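Local coordinates for protein NAD-dependent dehydrogenase (PDB 4Z0P) that reduces glyoxylate and hydroxypyruvate, with NADPH as the source of reducing power, at residues 143-148 against 153-158; 165-170 against 192-197; 199-202 against 206-209. One frame throughout, in Å; residues are numbered along the deposited sequence.

Interaction 1: residues 143-148 against 153-158; sequences VGIMGM and QDAARK. With NDP (NADPH dihydro-nicotinamide-adenine-dinucleotide phosphate), chain H.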
loop_
_atom_site.group_PDB
_atom_site.type_symbol
_atom_site.label_atom_id
_atom_site.label_comp_id
_atom_site.label_asym_id
_atom_site.label_seq_id
_atom_site.Cartn_x
_atom_site.Cartn_y
_atom_site.Cartn_z
ATOM N N VAL A 143 0.449 -13.579 -4.657
ATOM C CA VAL A 143 1.802 -13.074 -4.361
ATOM C C VAL A 143 2.609 -14.243 -3.840
ATOM O O VAL A 143 2.197 -14.926 -2.888
ATOM C CB VAL A 143 1.799 -11.944 -3.321
ATOM C CG1 VAL A 143 3.220 -11.432 -3.080
ATOM C CG2 VAL A 143 0.877 -10.802 -3.757
ATOM N N GLY A 144 3.749 -14.477 -4.462
ATOM C CA GLY A 144 4.631 -15.560 -4.057
ATOM C C GLY A 144 5.909 -14.953 -3.524
ATOM O O GLY A 144 6.566 -14.216 -4.246
ATOM N N ILE A 145 6.264 -15.268 -2.280
ATOM C CA ILE A 145 7.440 -14.687 -1.645
ATOM C C ILE A 145 8.533 -15.725 -1.537
ATOM O O ILE A 145 8.315 -16.794 -0.956
ATOM C CB ILE A 145 7.110 -14.139 -0.244
ATOM C CG1 ILE A 145 6.037 -13.043 -0.352
ATOM C CG2 ILE A 145 8.375 -13.579 0.404
ATOM C CD1 ILE A 145 5.389 -12.713 0.962
ATOM N N MET A 146 9.691 -15.426 -2.148
ATOM C CA MET A 146 10.896 -16.242 -1.999
ATOM C C MET A 146 11.724 -15.671 -0.843
ATOM O O MET A 146 12.223 -14.543 -0.919
ATOM C CB MET A 146 11.689 -16.306 -3.290
ATOM C CG MET A 146 11.004 -17.155 -4.346
ATOM S SD MET A 146 11.718 -17.151 -5.988
ATOM C CE MET A 146 13.269 -17.943 -5.701
ATOM N N GLY A 147 11.869 -16.487 0.210
ATOM C CA GLY A 147 12.480 -16.093 1.483
ATOM C C GLY A 147 11.414 -15.954 2.541
ATOM O O GLY A 147 10.648 -14.996 2.515
ATOM N N MET A 148 11.336 -16.921 3.445
ATOM C CA MET A 148 10.296 -17.016 4.479
ATOM C C MET A 148 10.912 -16.835 5.859
ATOM O O MET A 148 10.641 -17.613 6.779
ATOM C CB MET A 148 9.619 -18.392 4.410
ATOM C CG MET A 148 8.596 -18.531 3.307
ATOM S SD MET A 148 7.082 -17.672 3.762
ATOM C CE MET A 148 7.274 -16.122 2.891
ATOM N N GLN A 153 8.078 -13.605 6.307
ATOM C CA GLN A 153 6.879 -14.002 7.070
ATOM C C GLN A 153 5.968 -12.819 7.407
ATOM O O GLN A 153 4.740 -12.908 7.290
ATOM C CB GLN A 153 7.221 -14.769 8.323
ATOM C CG GLN A 153 7.868 -16.098 7.994
ATOM C CD GLN A 153 8.159 -16.896 9.233
ATOM O OE1 GLN A 153 7.386 -16.863 10.179
ATOM N NE2 GLN A 153 9.269 -17.616 9.236
ATOM N N ASP A 154 6.556 -11.715 7.843
ATOM C CA ASP A 154 5.766 -10.554 8.197
ATOM C C ASP A 154 5.057 -10.001 6.971
ATOM O O ASP A 154 3.871 -9.660 7.049
ATOM C CB ASP A 154 6.621 -9.462 8.863
ATOM C CG ASP A 154 5.775 -8.388 9.504
ATOM O OD1 ASP A 154 5.136 -8.734 10.505
ATOM O OD2 ASP A 154 5.740 -7.215 9.042
ATOM N N ALA A 155 5.772 -9.895 5.843
ATOM C CA ALA A 155 5.167 -9.408 4.613
ATOM C C ALA A 155 4.034 -10.341 4.171
ATOM O O ALA A 155 2.960 -9.864 3.777
ATOM C CB ALA A 155 6.205 -9.251 3.513
ATOM N N ALA A 156 4.255 -11.653 4.242
ATOM C CA ALA A 156 3.204 -12.618 3.837
ATOM C C ALA A 156 1.923 -12.415 4.652
ATOM O O ALA A 156 0.823 -12.391 4.096
ATOM C CB ALA A 156 3.696 -14.047 4.009
ATOM N N ARG A 157 2.069 -12.293 5.977
ATOM C CA ARG A 157 0.894 -12.164 6.848
ATOM C C ARG A 157 0.141 -10.880 6.529
ATOM O O ARG A 157 -1.098 -10.866 6.444
ATOM C CB ARG A 157 1.282 -12.196 8.320
ATOM C CG ARG A 157 1.801 -13.528 8.842
ATOM C CD ARG A 157 2.098 -13.461 10.351
ATOM N NE ARG A 157 3.121 -12.446 10.730
ATOM C CZ ARG A 157 4.420 -12.680 10.989
ATOM N NH1 ARG A 157 4.925 -13.903 10.930
ATOM N NH2 ARG A 157 5.241 -11.674 11.320
ATOM N N LYS A 158 0.892 -9.786 6.352
ATOM C CA LYS A 158 0.258 -8.508 6.053
ATOM C C LYS A 158 -0.424 -8.467 4.698
ATOM O O LYS A 158 -1.520 -7.932 4.576
ATOM C CB LYS A 158 1.240 -7.362 6.258
ATOM C CG LYS A 158 1.452 -7.102 7.744
ATOM C CD LYS A 158 2.630 -6.253 8.060
ATOM C CE LYS A 158 2.703 -5.867 9.517
ATOM N NZ LYS A 158 3.947 -5.168 9.849
HETATM P PA NDP H . 16.192 -14.386 7.392
HETATM O O1A NDP H . 17.536 -15.055 7.633
HETATM O O2A NDP H . 15.256 -14.283 8.550
HETATM O O5B NDP H . 15.488 -15.211 6.238
HETATM C C5B NDP H . 16.149 -15.677 5.081
HETATM C C4B NDP H . 15.223 -16.618 4.360
HETATM O O4B NDP H . 15.840 -16.941 3.117
HETATM C C3B NDP H . 14.984 -17.941 5.085
HETATM O O3B NDP H . 13.632 -18.322 4.855
HETATM C C2B NDP H . 15.935 -18.890 4.387
HETATM O O2B NDP H . 15.539 -20.248 4.397
HETATM C C1B NDP H . 15.849 -18.352 2.983
HETATM N N9A NDP H . 17.002 -18.818 2.194
HETATM C C8A NDP H . 18.311 -18.517 2.310
HETATM N N7A NDP H . 19.073 -19.122 1.426
HETATM C C5A NDP H . 18.194 -19.863 0.689
HETATM C C6A NDP H . 18.359 -20.752 -0.392
HETATM N N6A NDP H . 19.566 -21.013 -0.946
HETATM N N1A NDP H . 17.252 -21.351 -0.913
HETATM C C2A NDP H . 16.057 -21.089 -0.363
HETATM N N3A NDP H . 15.782 -20.279 0.663
HETATM C C4A NDP H . 16.905 -19.682 1.142
HETATM O O3 NDP H . 16.570 -12.958 6.739
HETATM P PN NDP H . 15.583 -11.672 6.826
HETATM O O1N NDP H . 14.195 -12.060 6.442
HETATM O O2N NDP H . 15.803 -10.939 8.101
HETATM O O5D NDP H . 16.290 -10.783 5.711
HETATM C C5D NDP H . 16.308 -11.239 4.372
HETATM C C4D NDP H . 17.219 -10.368 3.520
HETATM O O4D NDP H . 16.583 -9.123 3.220
HETATM C C3D NDP H . 18.533 -9.930 4.150
HETATM O O3D NDP H . 19.512 -10.987 4.080
HETATM C C2D NDP H . 18.959 -8.707 3.362
HETATM O O2D NDP H . 19.792 -9.087 2.251
HETATM C C1D NDP H . 17.593 -8.208 2.825
HETATM N N1N NDP H . 17.244 -6.873 3.316
HETATM C C2N NDP H . 17.106 -5.804 2.438
HETATM C C3N NDP H . 16.763 -4.558 2.870
HETATM C C7N NDP H . 16.456 -3.424 1.939
HETATM O O7N NDP H . 16.426 -2.272 2.416
HETATM N N7N NDP H . 16.250 -3.655 0.661
HETATM C C4N NDP H . 16.593 -4.318 4.324
HETATM C C5N NDP H . 16.779 -5.509 5.189
HETATM C C6N NDP H . 17.060 -6.701 4.695
HETATM P P2B NDP H . 15.653 -21.139 5.733
HETATM O O1X NDP H . 14.548 -20.615 6.613
HETATM O O2X NDP H . 15.382 -22.533 5.196
HETATM O O3X NDP H . 17.018 -20.937 6.276
#

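Interaction 2: residues 165-170 against 192-197; sequences KVIGWS and GRTDFL. With NDP (NADPH dihydro-nicotinamide-adenine-dinucleotide phosphate), chain H.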
loop_
_atom_site.group_PDB
_atom_site.type_symbol
_atom_site.label_atom_id
_atom_site.label_comp_id
_atom_site.label_asym_id
_atom_site.label_seq_id
_atom_site.Cartn_x
_atom_site.Cartn_y
_atom_site.Cartn_z
ATOM N N LYS A 165 -3.941 -13.403 -2.184
ATOM C CA LYS A 165 -3.568 -14.802 -1.995
ATOM C C LYS A 165 -2.069 -14.813 -1.859
ATOM O O LYS A 165 -1.377 -14.213 -2.685
ATOM C CB LYS A 165 -4.038 -15.643 -3.189
ATOM C CG LYS A 165 -3.652 -17.109 -3.103
ATOM C CD LYS A 165 -4.660 -17.925 -2.307
ATOM C CE LYS A 165 -4.245 -19.385 -2.239
ATOM N NZ LYS A 165 -3.005 -19.570 -1.443
ATOM N N VAL A 166 -1.546 -15.515 -0.869
ATOM C CA VAL A 166 -0.106 -15.486 -0.616
ATOM C C VAL A 166 0.418 -16.883 -0.454
ATOM O O VAL A 166 -0.163 -17.689 0.270
ATOM C CB VAL A 166 0.233 -14.656 0.649
ATOM C CG1 VAL A 166 1.738 -14.576 0.816
ATOM C CG2 VAL A 166 -0.349 -13.256 0.570
ATOM N N ILE A 167 1.531 -17.152 -1.117
ATOM C CA ILE A 167 2.275 -18.383 -0.909
ATOM C C ILE A 167 3.749 -18.036 -0.701
ATOM O O ILE A 167 4.209 -16.991 -1.135
ATOM C CB ILE A 167 2.098 -19.379 -2.085
ATOM C CG1 ILE A 167 2.567 -18.775 -3.428
ATOM C CG2 ILE A 167 0.649 -19.810 -2.174
ATOM C CD1 ILE A 167 2.424 -19.687 -4.628
ATOM N N GLY A 168 4.482 -18.969 -0.101
ATOM C CA GLY A 168 5.889 -18.742 0.242
ATOM C C GLY A 168 6.795 -19.888 -0.158
ATOM O O GLY A 168 6.355 -21.032 -0.249
ATOM N N TRP A 169 8.070 -19.554 -0.361
ATOM C CA TRP A 169 9.091 -20.543 -0.694
ATOM C C TRP A 169 10.363 -20.251 0.073
ATOM O O TRP A 169 10.765 -19.097 0.224
ATOM C CB TRP A 169 9.358 -20.530 -2.198
ATOM C CG TRP A 169 10.433 -21.459 -2.654
ATOM C CD1 TRP A 169 10.289 -22.774 -3.006
ATOM C CD2 TRP A 169 11.828 -21.154 -2.825
ATOM N NE1 TRP A 169 11.502 -23.301 -3.395
ATOM C CE2 TRP A 169 12.462 -22.331 -3.272
ATOM C CE3 TRP A 169 12.602 -20.005 -2.636
ATOM C CZ2 TRP A 169 13.841 -22.378 -3.579
ATOM C CZ3 TRP A 169 13.969 -20.057 -2.916
ATOM C CH2 TRP A 169 14.575 -21.235 -3.375
ATOM N N SER A 170 10.999 -21.319 0.557
ATOM C CA SER A 170 12.336 -21.203 1.159
ATOM C C SER A 170 12.956 -22.577 1.131
ATOM O O SER A 170 12.345 -23.525 0.627
ATOM C CB SER A 170 12.256 -20.620 2.576
ATOM O OG SER A 170 11.417 -21.410 3.404
ATOM N N GLY A 192 4.834 -21.433 -10.781
ATOM C CA GLY A 192 3.712 -21.554 -11.698
ATOM C C GLY A 192 2.397 -21.011 -11.171
ATOM O O GLY A 192 1.500 -20.711 -11.952
ATOM N N ARG A 193 2.287 -20.865 -9.850
ATOM C CA ARG A 193 1.122 -20.253 -9.204
ATOM C C ARG A 193 1.266 -18.749 -8.950
ATOM O O ARG A 193 0.281 -18.103 -8.600
ATOM C CB ARG A 193 0.889 -20.893 -7.842
ATOM C CG ARG A 193 0.439 -22.329 -7.903
ATOM C CD ARG A 193 0.202 -22.839 -6.492
ATOM N NE ARG A 193 -0.892 -22.133 -5.833
ATOM C CZ ARG A 193 -1.239 -22.279 -4.555
ATOM N NH1 ARG A 193 -0.563 -23.089 -3.748
ATOM N NH2 ARG A 193 -2.265 -21.604 -4.066
ATOM N N THR A 194 2.462 -18.194 -9.142
ATOM C CA THR A 194 2.769 -16.861 -8.680
ATOM C C THR A 194 2.539 -15.821 -9.762
ATOM O O THR A 194 3.105 -15.917 -10.830
ATOM C CB THR A 194 4.221 -16.789 -8.169
ATOM O OG1 THR A 194 4.315 -17.615 -7.004
ATOM C CG2 THR A 194 4.602 -15.350 -7.810
ATOM N N ASP A 195 1.722 -14.817 -9.449
ATOM C CA ASP A 195 1.528 -13.645 -10.308
ATOM C C ASP A 195 2.490 -12.506 -9.999
ATOM O O ASP A 195 3.019 -11.873 -10.910
ATOM C CB ASP A 195 0.091 -13.105 -10.173
ATOM C CG ASP A 195 -0.977 -14.146 -10.484
ATOM O OD1 ASP A 195 -0.881 -14.791 -11.560
ATOM O OD2 ASP A 195 -1.935 -14.331 -9.652
ATOM N N PHE A 196 2.645 -12.183 -8.720
ATOM C CA PHE A 196 3.604 -11.173 -8.256
ATOM C C PHE A 196 4.663 -11.902 -7.442
ATOM O O PHE A 196 4.369 -12.399 -6.357
ATOM C CB PHE A 196 2.969 -10.130 -7.317
ATOM C CG PHE A 196 1.959 -9.179 -7.940
ATOM C CD1 PHE A 196 1.557 -9.238 -9.272
ATOM C CD2 PHE A 196 1.370 -8.214 -7.118
ATOM C CE1 PHE A 196 0.618 -8.332 -9.772
ATOM C CE2 PHE A 196 0.419 -7.323 -7.614
ATOM C CZ PHE A 196 0.044 -7.388 -8.935
ATOM N N LEU A 197 5.897 -11.929 -7.952
ATOM C CA LEU A 197 7.013 -12.557 -7.258
ATOM C C LEU A 197 7.732 -11.532 -6.414
ATOM O O LEU A 197 8.181 -10.518 -6.947
ATOM C CB LEU A 197 7.993 -13.152 -8.271
ATOM C CG LEU A 197 9.226 -13.846 -7.664
ATOM C CD1 LEU A 197 8.822 -15.036 -6.828
ATOM C CD2 LEU A 197 10.178 -14.288 -8.755
HETATM P PA NDP H . 16.192 -14.386 7.392
HETATM O O1A NDP H . 17.536 -15.055 7.633
HETATM O O2A NDP H . 15.256 -14.283 8.550
HETATM O O5B NDP H . 15.488 -15.211 6.238
HETATM C C5B NDP H . 16.149 -15.677 5.081
HETATM C C4B NDP H . 15.223 -16.618 4.360
HETATM O O4B NDP H . 15.840 -16.941 3.117
HETATM C C3B NDP H . 14.984 -17.941 5.085
HETATM O O3B NDP H . 13.632 -18.322 4.855
HETATM C C2B NDP H . 15.935 -18.890 4.387
HETATM O O2B NDP H . 15.539 -20.248 4.397
HETATM C C1B NDP H . 15.849 -18.352 2.983
HETATM N N9A NDP H . 17.002 -18.818 2.194
HETATM C C8A NDP H . 18.311 -18.517 2.310
HETATM N N7A NDP H . 19.073 -19.122 1.426
HETATM C C5A NDP H . 18.194 -19.863 0.689
HETATM C C6A NDP H . 18.359 -20.752 -0.392
HETATM N N6A NDP H . 19.566 -21.013 -0.946
HETATM N N1A NDP H . 17.252 -21.351 -0.913
HETATM C C2A NDP H . 16.057 -21.089 -0.363
HETATM N N3A NDP H . 15.782 -20.279 0.663
HETATM C C4A NDP H . 16.905 -19.682 1.142
HETATM O O3 NDP H . 16.570 -12.958 6.739
HETATM P PN NDP H . 15.583 -11.672 6.826
HETATM O O1N NDP H . 14.195 -12.060 6.442
HETATM O O2N NDP H . 15.803 -10.939 8.101
HETATM O O5D NDP H . 16.290 -10.783 5.711
HETATM C C5D NDP H . 16.308 -11.239 4.372
HETATM C C4D NDP H . 17.219 -10.368 3.520
HETATM O O4D NDP H . 16.583 -9.123 3.220
HETATM C C3D NDP H . 18.533 -9.930 4.150
HETATM O O3D NDP H . 19.512 -10.987 4.080
HETATM C C2D NDP H . 18.959 -8.707 3.362
HETATM O O2D NDP H . 19.792 -9.087 2.251
HETATM C C1D NDP H . 17.593 -8.208 2.825
HETATM N N1N NDP H . 17.244 -6.873 3.316
HETATM C C2N NDP H . 17.106 -5.804 2.438
HETATM C C3N NDP H . 16.763 -4.558 2.870
HETATM C C7N NDP H . 16.456 -3.424 1.939
HETATM O O7N NDP H . 16.426 -2.272 2.416
HETATM N N7N NDP H . 16.250 -3.655 0.661
HETATM C C4N NDP H . 16.593 -4.318 4.324
HETATM C C5N NDP H . 16.779 -5.509 5.189
HETATM C C6N NDP H . 17.060 -6.701 4.695
HETATM P P2B NDP H . 15.653 -21.139 5.733
HETATM O O1X NDP H . 14.548 -20.615 6.613
HETATM O O2X NDP H . 15.382 -22.533 5.196
HETATM O O3X NDP H . 17.018 -20.937 6.276
#

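Interaction 3: residues 199-202 against 206-209; sequences GLLP and DTRG. With NDP (NADPH dihydro-nicotinamide-adenine-dinucleotide phosphate), chain H.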
loop_
_atom_site.group_PDB
_atom_site.type_symbol
_atom_site.label_atom_id
_atom_site.label_comp_id
_atom_site.label_asym_id
_atom_site.label_seq_id
_atom_site.Cartn_x
_atom_site.Cartn_y
_atom_site.Cartn_z
ATOM N N GLY A 199 10.986 -11.030 -3.889
ATOM C CA GLY A 199 12.252 -11.535 -3.381
ATOM C C GLY A 199 12.646 -10.900 -2.041
ATOM O O GLY A 199 12.869 -9.693 -1.957
ATOM N N LEU A 200 12.750 -11.736 -1.018
ATOM C CA LEU A 200 13.251 -11.370 0.310
ATOM C C LEU A 200 14.270 -12.405 0.798
ATOM O O LEU A 200 14.235 -12.844 1.937
ATOM C CB LEU A 200 12.106 -11.231 1.285
ATOM C CG LEU A 200 11.290 -9.944 1.069
ATOM C CD1 LEU A 200 9.996 -9.998 1.874
ATOM C CD2 LEU A 200 12.088 -8.709 1.416
ATOM N N LEU A 201 15.173 -12.762 -0.100
ATOM C CA LEU A 201 16.276 -13.691 0.182
ATOM C C LEU A 201 17.545 -12.904 0.511
ATOM O O LEU A 201 17.768 -11.822 -0.026
ATOM C CB LEU A 201 16.586 -14.544 -1.046
ATOM C CG LEU A 201 15.578 -15.621 -1.471
ATOM C CD1 LEU A 201 15.895 -16.118 -2.868
ATOM C CD2 LEU A 201 15.557 -16.757 -0.459
ATOM N N PRO A 202 18.405 -13.465 1.365
ATOM C CA PRO A 202 19.783 -12.959 1.463
ATOM C C PRO A 202 20.546 -13.233 0.173
ATOM O O PRO A 202 20.115 -14.079 -0.622
ATOM C CB PRO A 202 20.389 -13.748 2.615
ATOM C CG PRO A 202 19.509 -14.953 2.781
ATOM C CD PRO A 202 18.219 -14.751 2.057
ATOM N N ASP A 206 24.590 -19.453 -2.997
ATOM C CA ASP A 206 23.486 -20.242 -3.518
ATOM C C ASP A 206 22.326 -19.410 -4.062
ATOM O O ASP A 206 21.515 -19.935 -4.797
ATOM C CB ASP A 206 22.953 -21.204 -2.438
ATOM C CG ASP A 206 23.894 -22.323 -2.124
ATOM O OD1 ASP A 206 24.748 -22.656 -2.944
ATOM O OD2 ASP A 206 23.771 -22.877 -1.025
ATOM N N THR A 207 22.224 -18.134 -3.711
ATOM C CA THR A 207 21.153 -17.276 -4.268
ATOM C C THR A 207 21.657 -16.308 -5.330
ATOM O O THR A 207 20.884 -15.504 -5.861
ATOM C CB THR A 207 20.404 -16.475 -3.192
ATOM O OG1 THR A 207 21.222 -15.428 -2.666
ATOM C CG2 THR A 207 19.926 -17.365 -2.056
ATOM N N ARG A 208 22.930 -16.391 -5.674
ATOM C CA ARG A 208 23.476 -15.490 -6.672
ATOM C C ARG A 208 22.844 -15.777 -8.034
ATOM O O ARG A 208 22.837 -16.918 -8.480
ATOM C CB ARG A 208 24.990 -15.677 -6.780
ATOM C CG ARG A 208 25.658 -14.490 -7.429
ATOM C CD ARG A 208 27.161 -14.655 -7.424
ATOM N NE ARG A 208 27.770 -13.415 -7.865
ATOM C CZ ARG A 208 28.267 -12.466 -7.085
ATOM N NH1 ARG A 208 28.239 -12.557 -5.755
ATOM N NH2 ARG A 208 28.798 -11.393 -7.661
ATOM N N GLY A 209 22.309 -14.744 -8.690
ATOM C CA GLY A 209 21.711 -14.900 -10.012
ATOM C C GLY A 209 20.494 -15.810 -10.128
ATOM O O GLY A 209 20.171 -16.267 -11.224
HETATM P PA NDP H . 16.192 -14.386 7.392
HETATM O O1A NDP H . 17.536 -15.055 7.633
HETATM O O2A NDP H . 15.256 -14.283 8.550
HETATM O O5B NDP H . 15.488 -15.211 6.238
HETATM C C5B NDP H . 16.149 -15.677 5.081
HETATM C C4B NDP H . 15.223 -16.618 4.360
HETATM O O4B NDP H . 15.840 -16.941 3.117
HETATM C C3B NDP H . 14.984 -17.941 5.085
HETATM O O3B NDP H . 13.632 -18.322 4.855
HETATM C C2B NDP H . 15.935 -18.890 4.387
HETATM O O2B NDP H . 15.539 -20.248 4.397
HETATM C C1B NDP H . 15.849 -18.352 2.983
HETATM N N9A NDP H . 17.002 -18.818 2.194
HETATM C C8A NDP H . 18.311 -18.517 2.310
HETATM N N7A NDP H . 19.073 -19.122 1.426
HETATM C C5A NDP H . 18.194 -19.863 0.689
HETATM C C6A NDP H . 18.359 -20.752 -0.392
HETATM N N6A NDP H . 19.566 -21.013 -0.946
HETATM N N1A NDP H . 17.252 -21.351 -0.913
HETATM C C2A NDP H . 16.057 -21.089 -0.363
HETATM N N3A NDP H . 15.782 -20.279 0.663
HETATM C C4A NDP H . 16.905 -19.682 1.142
HETATM O O3 NDP H . 16.570 -12.958 6.739
HETATM P PN NDP H . 15.583 -11.672 6.826
HETATM O O1N NDP H . 14.195 -12.060 6.442
HETATM O O2N NDP H . 15.803 -10.939 8.101
HETATM O O5D NDP H . 16.290 -10.783 5.711
HETATM C C5D NDP H . 16.308 -11.239 4.372
HETATM C C4D NDP H . 17.219 -10.368 3.520
HETATM O O4D NDP H . 16.583 -9.123 3.220
HETATM C C3D NDP H . 18.533 -9.930 4.150
HETATM O O3D NDP H . 19.512 -10.987 4.080
HETATM C C2D NDP H . 18.959 -8.707 3.362
HETATM O O2D NDP H . 19.792 -9.087 2.251
HETATM C C1D NDP H . 17.593 -8.208 2.825
HETATM N N1N NDP H . 17.244 -6.873 3.316
HETATM C C2N NDP H . 17.106 -5.804 2.438
HETATM C C3N NDP H . 16.763 -4.558 2.870
HETATM C C7N NDP H . 16.456 -3.424 1.939
HETATM O O7N NDP H . 16.426 -2.272 2.416
HETATM N N7N NDP H . 16.250 -3.655 0.661
HETATM C C4N NDP H . 16.593 -4.318 4.324
HETATM C C5N NDP H . 16.779 -5.509 5.189
HETATM C C6N NDP H . 17.060 -6.701 4.695
HETATM P P2B NDP H . 15.653 -21.139 5.733
HETATM O O1X NDP H . 14.548 -20.615 6.613
HETATM O O2X NDP H . 15.382 -22.533 5.196
HETATM O O3X NDP H . 17.018 -20.937 6.276
#

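Interaction 1: residues 143-148 against 153-158
In Ile-145, CG1 lies beside the backbone N (chi1 -60°), and the branch runs on extended, so that CD1 lands on the helix. In Gln-153 the chain is stretched beyond CG (chi2 -178°), and its amide end reaches back to Met-148. Ile-145 carries the apolar side and Gln-153 the polar side, and Met-148 also has a large share.

The apolar half is close. Ile-145 CD1 sits 3.6 Å from Ala-156 CA, against the helix backbone. The methyl of Ala-156 lies next to it, with CB 3.7 Å from Ile-145 CD1. Ala-155 touches the same isoleucine methyl more loosely, CB to CD1 being 4.4 Å. The two alanines are consistent with the close approach of helix and strand.

The polar half is one bond. Gln-153 NE2 donates to Met-148 O at 2.8 Å, nearly straight at 168°. The oxygen lies in the plane of the Gln-153 amide. The donor, however, stands above the carbonyl plane of Met-148 and is not on a lone pair. Met-148 is held from its other end too: its N makes a weak bond to the ribose O3B of NADPH, 3.0 Å away. Gly-147 CA packs 3.8 Å from O4B of the same ribose, and its backbone angles favour glycine.

Further along the helix, Asp-154 bridges to Arg-157 and Lys-158 and also bonds Ser-104 of helix 97-115. Val-150 and Leu-151 give their backbone N-H groups to the cofactor. The GxGxxG spacing of Gly-147, Gly-149 and Gly-152 is consistent with the strand-turn-helix of a Rossmann-type dinucleotide-binding fold.

Interaction 2: residues 165-170 against 192-197
Ile-167 lies over one face of the Arg-193 guanidinium, and Lys-165 crosses the same arginine at its NH2 end. The CG2 methyl of Ile-167 is 3.6 Å above the guanidinium plane, offset toward its rim. The other branch of Ile-167 goes elsewhere. CG1 stands between the backbone N and the carbonyl carbon (chi1 59°), and CD1 then reaches Arg-193 and Thr-194. There it is 3.8 Å from Arg-193 CB and 3.7 Å from Thr-194 OG1. That hydroxyl is hydrogen-bonded to Phe-190 O.

Lys-165 NZ comes within 3.4 Å of Arg-193 NH2. The two donors do not bond each other. Glu-180 joins them instead, with a salt bridge to Lys-165 NZ and another to Arg-193 NH1, which probably offsets the like charges. Arg-193 NH1 also bonds Tyr-182 OH.

At the far end of the strand, Trp-169 CH2 is 3.4 Å from C2A of the NADPH adenine. The contact joins strand 165-169 to Arg-193 and Thr-194, where the chain passes from helix 187-193 to strand 196-199. Strand 142-146 runs between strands 165-169 and 196-199 in the parallel sheet, Phe-190 of the helix touches Ile-167, and Val-166 packs on helix 150-161.

Interaction 3: residues 199-202 against 206-209
Thr-207 overlaps the carbonyl of Pro-202 with its hydroxyl and its methyl. The two residues belong to one loop of the Rossmann-type domain, which leaves strand 196-199 and runs over the cofactor toward helix 213-216.

Thr-207 OG1 donates to Pro-202 O at 2.7 Å. The bond lies in the carbonyl plane, on a lone pair of the oxygen. OG1 stands between its own backbone N and carbonyl carbon (chi1 72°), and this places it at the oxygen, while CG2 passes 3.6 Å from Pro-202 O. The same hydroxyl is also hydrogen-bonded to the backbone N of Thr-204. The hydroxyl thus links Pro-202 and Thr-204, folding this part of the loop back on itself. The backbone O of Thr-207 is hydrogen-bonded to Ser-238 OG.

Leu-201 adds a looser apolar touch, CD1 lying 4.3 Å from Thr-207 CG2. Its other methyl turns to the cofactor, with CD2 3.6 Å from C4A of the adenine. Pro-202 lies along the NADPH as well. Its CD is 3.4 Å from the ribose O4B, and its CB is close to O3D of the other ribose. Tyr-320, which bonds the cofactor, packs on this proline.

Leu-201 and Pro-202 give this part of the pocket an apolar wall. At the amino group of the adenine, Asp-206 CB approaches N6A to 3.7 Å.

All three contacts lie in the cofactor domain and touch the same NADPH. Interactions 1 and 3 are buried; interaction 2 is only partly so, with its charged side chains less enclosed. Interactions 1 and 2 share a sheet, where Val-143 N meets Lys-165 O and Gly-147 N meets Trp-169 O, both probable hydrogen bonds. Interaction 3 joins interaction 1 through Met-146 O and Leu-200 N, but meets interaction 2 only along the chain. Chemistry follows place. Interaction 1 pairs helix and strand by an isoleucine methyl on alanines and one amide bond. Interaction 2 sets an aliphatic chain against a guanidinium. Interaction 3 closes a loop with one hydroxyl bond.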